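Local coordinates for protein acetamidase (Bacillus halodurans, PDB 2II1) that probably hydrolyses carbon-nitrogen bonds, other than peptide bonds, in linear amides and binds calcium ions, at residues 85-94 and 105-113. Numbering follows the deposited sequence.
Sequences GKQGVMTAAP and SPTTKLFPI
M90, built as selenomethionine, lies against the ring of F111 on one face of a two-stranded ladder. Its CB starts 3.7 Å from F111 CE1. CG comes in closer, 3.4 Å from that same CE1 and with CZ next to it, because it stands anti to its own carbonyl carbon (chi1 -64°). The chain runs on extended through chi2, putting SE 3.6 Å from F111 CZ; only beyond SE does it bend, at chi3, and CE leads away from the ring. SE sits 4.4 Å from the ring centroid and 46° off the ring normal, an oblique Met-aromatic contact. At the ring's edge, near its plane, is G88 O. V118 touches F111 from strand 117-119, and M263 of the second subunit packs on M90.

The backbones make a long beta hairpin, 87-92 antiparallel to 107-113, joined by a connection without helix or strand. Strand 107-114 continues the sheet to 117-119 and 125-127, while backbone bonds from G85 to A200 and from V89 to E198, a calcium ligand, tie the other side of 85-94 to the metal site. G88 with F111, M90 with K109 and A92 with T107 are the hydrogen-bonded pairs; beyond them I113 N reaches K86 O at 2.9 Å in a nearly straight bond (178°).

On the other face lie Q87, V89, L110 and T108. The extended Q87 chain slants across L110, its CD 3.7 Å from L110 CD2, while V89 CG1 meets T108 CG2 at 4.0 Å. T108 OG1 turns elsewhere, to Q47 O. At the far end, P94 CD packs 4.1 Å from P106 CD.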
ATOM      1  N   GLY A  85      21.589  -0.492 -17.350  1.00 14.62           N
ATOM      2  CA  GLY A  85      22.513  -1.455 -17.936  1.00 16.34           C
ATOM      3  C   GLY A  85      21.857  -2.736 -18.446  1.00 17.34           C
ATOM      4  O   GLY A  85      20.644  -2.890 -18.407  1.00 17.41           O
ATOM      5  N   LYS A  86      22.666  -3.660 -18.943  1.00 20.21           N
ATOM      6  CA  LYS A  86      22.118  -4.911 -19.519  1.00 21.79           C
ATOM      7  C   LYS A  86      21.958  -6.081 -18.523  1.00 18.11           C
ATOM      8  O   LYS A  86      21.513  -7.146 -18.899  1.00 16.47           O
ATOM      9  CB  LYS A  86      22.908  -5.341 -20.776  1.00 22.90           C
ATOM     10  CG  LYS A  86      24.447  -5.352 -20.669  1.00 27.45           C
ATOM     11  CD  LYS A  86      25.095  -5.209 -22.062  1.00 25.08           C
ATOM     12  CE  LYS A  86      26.505  -4.617 -21.994  1.00 32.50           C
ATOM     13  NZ  LYS A  86      26.872  -3.937 -23.264  1.00 33.28           N
ATOM     14  N   GLN A  87      22.286  -5.875 -17.252  1.00 18.17           N
ATOM     15  CA  GLN A  87      22.132  -6.927 -16.267  1.00 17.69           C
ATOM     16  C   GLN A  87      21.977  -6.389 -14.854  1.00 14.16           C
ATOM     17  O   GLN A  87      22.787  -5.591 -14.380  1.00 16.42           O
ATOM     18  CB  GLN A  87      23.301  -7.910 -16.374  1.00 18.28           C
ATOM     19  CG  GLN A  87      23.533  -8.796 -15.170  1.00 20.88           C
ATOM     20  CD  GLN A  87      24.825  -9.593 -15.297  1.00 23.03           C
ATOM     21  OE1 GLN A  87      25.871  -9.183 -14.784  1.00 31.18           O
ATOM     22  NE2 GLN A  87      24.761 -10.719 -16.002  1.00 14.27           N
ATOM     23  N   GLY A  88      20.914  -6.835 -14.195  1.00 11.73           N
ATOM     24  CA  GLY A  88      20.656  -6.520 -12.803  1.00 13.71           C
ATOM     25  C   GLY A  88      21.071  -7.627 -11.853  1.00 13.70           C
ATOM     26  O   GLY A  88      21.532  -8.673 -12.281  1.00 14.16           O
ATOM     27  N   VAL A  89      20.896  -7.386 -10.557  1.00 15.71           N
ATOM     28  CA  VAL A  89      21.354  -8.294  -9.487  1.00 17.43           C
ATOM     29  C   VAL A  89      20.409  -8.199  -8.259  1.00 17.21           C
ATOM     30  O   VAL A  89      19.936  -7.105  -7.870  1.00 13.06           O
ATOM     31  CB  VAL A  89      22.835  -8.004  -9.034  1.00 19.21           C
ATOM     32  CG1 VAL A  89      23.293  -8.970  -7.951  1.00 15.44           C
ATOM     33  CG2 VAL A  89      23.813  -8.068 -10.208  1.00 24.64           C
HETATM   34  N   MSE A  90      20.104  -9.364  -7.695  1.00 16.04           N
HETATM   35  CA  MSE A  90      19.404  -9.458  -6.432  1.00 15.17           C
HETATM   36  C   MSE A  90      20.166 -10.382  -5.482  1.00 15.77           C
HETATM   37  O   MSE A  90      20.823 -11.352  -5.908  1.00 10.23           O
HETATM   38  CB  MSE A  90      17.979 -10.002  -6.613  1.00 17.66           C
HETATM   39  CG  MSE A  90      17.049  -9.124  -7.438  1.00  6.80           C
HETATM   40 SE   MSE A  90      15.170  -9.730  -7.368  0.75 21.11          SE
HETATM   41  CE  MSE A  90      14.750  -8.935  -5.700  1.00 13.18           C
ATOM     42  N   THR A  91      20.038 -10.053  -4.196  1.00 15.96           N
ATOM     43  CA  THR A  91      20.593 -10.805  -3.099  1.00 17.23           C
ATOM     44  C   THR A  91      19.496 -11.159  -2.050  1.00 18.58           C
ATOM     45  O   THR A  91      18.793 -10.275  -1.541  1.00 16.34           O
ATOM     46  CB  THR A  91      21.747 -10.005  -2.406  1.00 17.83           C
ATOM     47  OG1 THR A  91      21.206  -8.882  -1.706  1.00 21.34           O
ATOM     48  CG2 THR A  91      22.767  -9.525  -3.411  1.00  8.47           C
ATOM     49  N   ALA A  92      19.356 -12.459  -1.767  1.00 18.54           N
ATOM     50  CA  ALA A  92      18.574 -12.960  -0.628  1.00 19.65           C
ATOM     51  C   ALA A  92      19.540 -13.345   0.499  1.00 19.40           C
ATOM     52  O   ALA A  92      20.384 -14.216   0.291  1.00 17.30           O
ATOM     53  CB  ALA A  92      17.731 -14.179  -1.040  1.00 18.83           C
ATOM     54  N   ALA A  93      19.404 -12.695   1.670  1.00 19.96           N
ATOM     55  CA  ALA A  93      20.282 -12.915   2.853  1.00 20.74           C
ATOM     56  C   ALA A  93      19.470 -13.221   4.108  1.00 19.35           C
ATOM     57  O   ALA A  93      18.702 -12.369   4.552  1.00 21.07           O
ATOM     58  CB  ALA A  93      21.159 -11.685   3.114  1.00 19.28           C
ATOM     59  N   PRO A  94      19.632 -14.425   4.678  1.00 18.68           N
ATOM     60  CA  PRO A  94      19.103 -14.720   6.011  1.00 17.90           C
ATOM     61  C   PRO A  94      19.473 -13.607   6.996  1.00 19.03           C
ATOM     62  O   PRO A  94      20.576 -13.064   6.914  1.00 19.24           O
ATOM     63  CB  PRO A  94      19.794 -16.033   6.356  1.00 16.93           C
ATOM     64  CG  PRO A  94      19.998 -16.675   5.059  1.00 15.90           C
ATOM     65  CD  PRO A  94      20.304 -15.602   4.102  1.00 18.82           C
ATOM     66  N   SER A 105      19.389 -19.898   3.064  1.00 13.98           N
ATOM     67  CA  SER A 105      20.754 -19.690   2.621  1.00 14.90           C
ATOM     68  C   SER A 105      20.903 -18.445   1.771  1.00 15.44           C
ATOM     69  O   SER A 105      19.990 -18.126   0.978  1.00 11.83           O
ATOM     70  CB  SER A 105      21.219 -20.880   1.794  1.00 14.91           C
ATOM     71  OG  SER A 105      21.027 -22.072   2.516  1.00 25.10           O
ATOM     72  N   PRO A 106      22.079 -17.769   1.892  1.00 15.69           N
ATOM     73  CA  PRO A 106      22.378 -16.609   1.064  1.00 16.51           C
ATOM     74  C   PRO A 106      22.371 -17.032  -0.391  1.00 16.11           C
ATOM     75  O   PRO A 106      22.849 -18.119  -0.725  1.00 14.23           O
ATOM     76  CB  PRO A 106      23.793 -16.184   1.501  1.00 16.04           C
ATOM     77  CG  PRO A 106      24.056 -16.872   2.752  1.00 15.59           C
ATOM     78  CD  PRO A 106      23.212 -18.102   2.782  1.00 17.00           C
ATOM     79  N   THR A 107      21.789 -16.183  -1.219  1.00 15.15           N
ATOM     80  CA  THR A 107      21.559 -16.456  -2.627  1.00 16.12           C
ATOM     81  C   THR A 107      21.772 -15.157  -3.408  1.00 14.19           C
ATOM     82  O   THR A 107      21.316 -14.119  -2.972  1.00 11.17           O
ATOM     83  CB  THR A 107      20.129 -16.938  -2.825  1.00 16.70           C
ATOM     84  OG1 THR A 107      19.962 -18.160  -2.090  1.00 21.83           O
ATOM     85  CG2 THR A 107      19.811 -17.151  -4.304  1.00 18.29           C
ATOM     86  N   THR A 108      22.507 -15.230  -4.516  1.00 15.07           N
ATOM     87  CA  THR A 108      22.703 -14.104  -5.433  1.00 15.76           C
ATOM     88  C   THR A 108      22.224 -14.496  -6.821  1.00 15.40           C
ATOM     89  O   THR A 108      22.523 -15.585  -7.303  1.00 17.37           O
ATOM     90  CB  THR A 108      24.166 -13.706  -5.533  1.00 15.87           C
ATOM     91  OG1 THR A 108      24.623 -13.289  -4.256  1.00 19.14           O
ATOM     92  CG2 THR A 108      24.360 -12.551  -6.540  1.00 13.85           C
ATOM     93  N   LYS A 109      21.489 -13.617  -7.479  1.00 14.37           N
ATOM     94  CA  LYS A 109      20.978 -13.955  -8.783  1.00 13.07           C
ATOM     95  C   LYS A 109      21.068 -12.771  -9.740  1.00 13.54           C
ATOM     96  O   LYS A 109      20.778 -11.611  -9.366  1.00 10.05           O
ATOM     97  CB  LYS A 109      19.549 -14.462  -8.652  1.00 13.65           C
ATOM     98  CG  LYS A 109      18.914 -14.929  -9.942  1.00 18.24           C
ATOM     99  CD  LYS A 109      17.411 -15.075  -9.760  1.00 22.68           C
ATOM    100  CE  LYS A 109      16.708 -15.294 -11.083  1.00 24.53           C
ATOM    101  NZ  LYS A 109      17.267 -16.453 -11.856  1.00 21.46           N
ATOM    102  N   LEU A 110      21.453 -13.095 -10.980  1.00 13.78           N
ATOM    103  CA  LEU A 110      21.639 -12.116 -12.055  1.00 15.96           C
ATOM    104  C   LEU A 110      20.460 -12.124 -13.027  1.00 16.51           C
ATOM    105  O   LEU A 110      19.926 -13.183 -13.376  1.00 16.87           O
ATOM    106  CB  LEU A 110      22.993 -12.342 -12.784  1.00 16.20           C
ATOM    107  CG  LEU A 110      24.255 -11.920 -11.978  1.00 16.48           C
ATOM    108  CD1 LEU A 110      25.572 -12.282 -12.660  1.00 18.44           C
ATOM    109  CD2 LEU A 110      24.232 -10.442 -11.719  1.00 12.17           C
ATOM    110  N   PHE A 111      20.053 -10.928 -13.443  1.00 15.46           N
ATOM    111  CA  PHE A 111      18.884 -10.750 -14.288  1.00 15.55           C
ATOM    112  C   PHE A 111      19.325 -10.017 -15.526  1.00 14.97           C
ATOM    113  O   PHE A 111      19.553  -8.806 -15.481  1.00 11.55           O
ATOM    114  CB  PHE A 111      17.788  -9.924 -13.586  1.00 14.95           C
ATOM    115  CG  PHE A 111      17.229 -10.587 -12.382  1.00 16.30           C
ATOM    116  CD1 PHE A 111      17.958 -10.605 -11.195  1.00  9.29           C
ATOM    117  CD2 PHE A 111      16.000 -11.223 -12.428  1.00 13.46           C
ATOM    118  CE1 PHE A 111      17.474 -11.240 -10.062  1.00 14.60           C
ATOM    119  CE2 PHE A 111      15.500 -11.863 -11.296  1.00 15.11           C
ATOM    120  CZ  PHE A 111      16.246 -11.882 -10.101  1.00 12.27           C
ATOM    121  N   PRO A 112      19.465 -10.749 -16.630  1.00 16.76           N
ATOM    122  CA  PRO A 112      19.588 -10.088 -17.936  1.00 16.11           C
ATOM    123  C   PRO A 112      18.395  -9.174 -18.255  1.00 15.23           C
ATOM    124  O   PRO A 112      17.228  -9.531 -17.999  1.00 15.69           O
ATOM    125  CB  PRO A 112      19.640 -11.242 -18.939  1.00 14.48           C
ATOM    126  CG  PRO A 112      19.648 -12.511 -18.154  1.00 17.73           C
ATOM    127  CD  PRO A 112      19.520 -12.219 -16.699  1.00 16.21           C
ATOM    128  N   ILE A 113      18.697  -8.007 -18.803  1.00 14.02           N
ATOM    129  CA  ILE A 113      17.683  -7.117 -19.336  1.00 13.67           C
ATOM    130  C   ILE A 113      17.652  -7.366 -20.824  1.00 14.17           C
ATOM    131  O   ILE A 113      18.692  -7.311 -21.466  1.00 14.13           O
ATOM    132  CB  ILE A 113      18.027  -5.650 -19.088  1.00 14.89           C
ATOM    133  CG1 ILE A 113      18.221  -5.411 -17.602  1.00 14.16           C
ATOM    134  CG2 ILE A 113      16.933  -4.739 -19.648  1.00 14.81           C
ATOM    135  CD1 ILE A 113      17.272  -6.198 -16.724  1.00 15.38           C
TER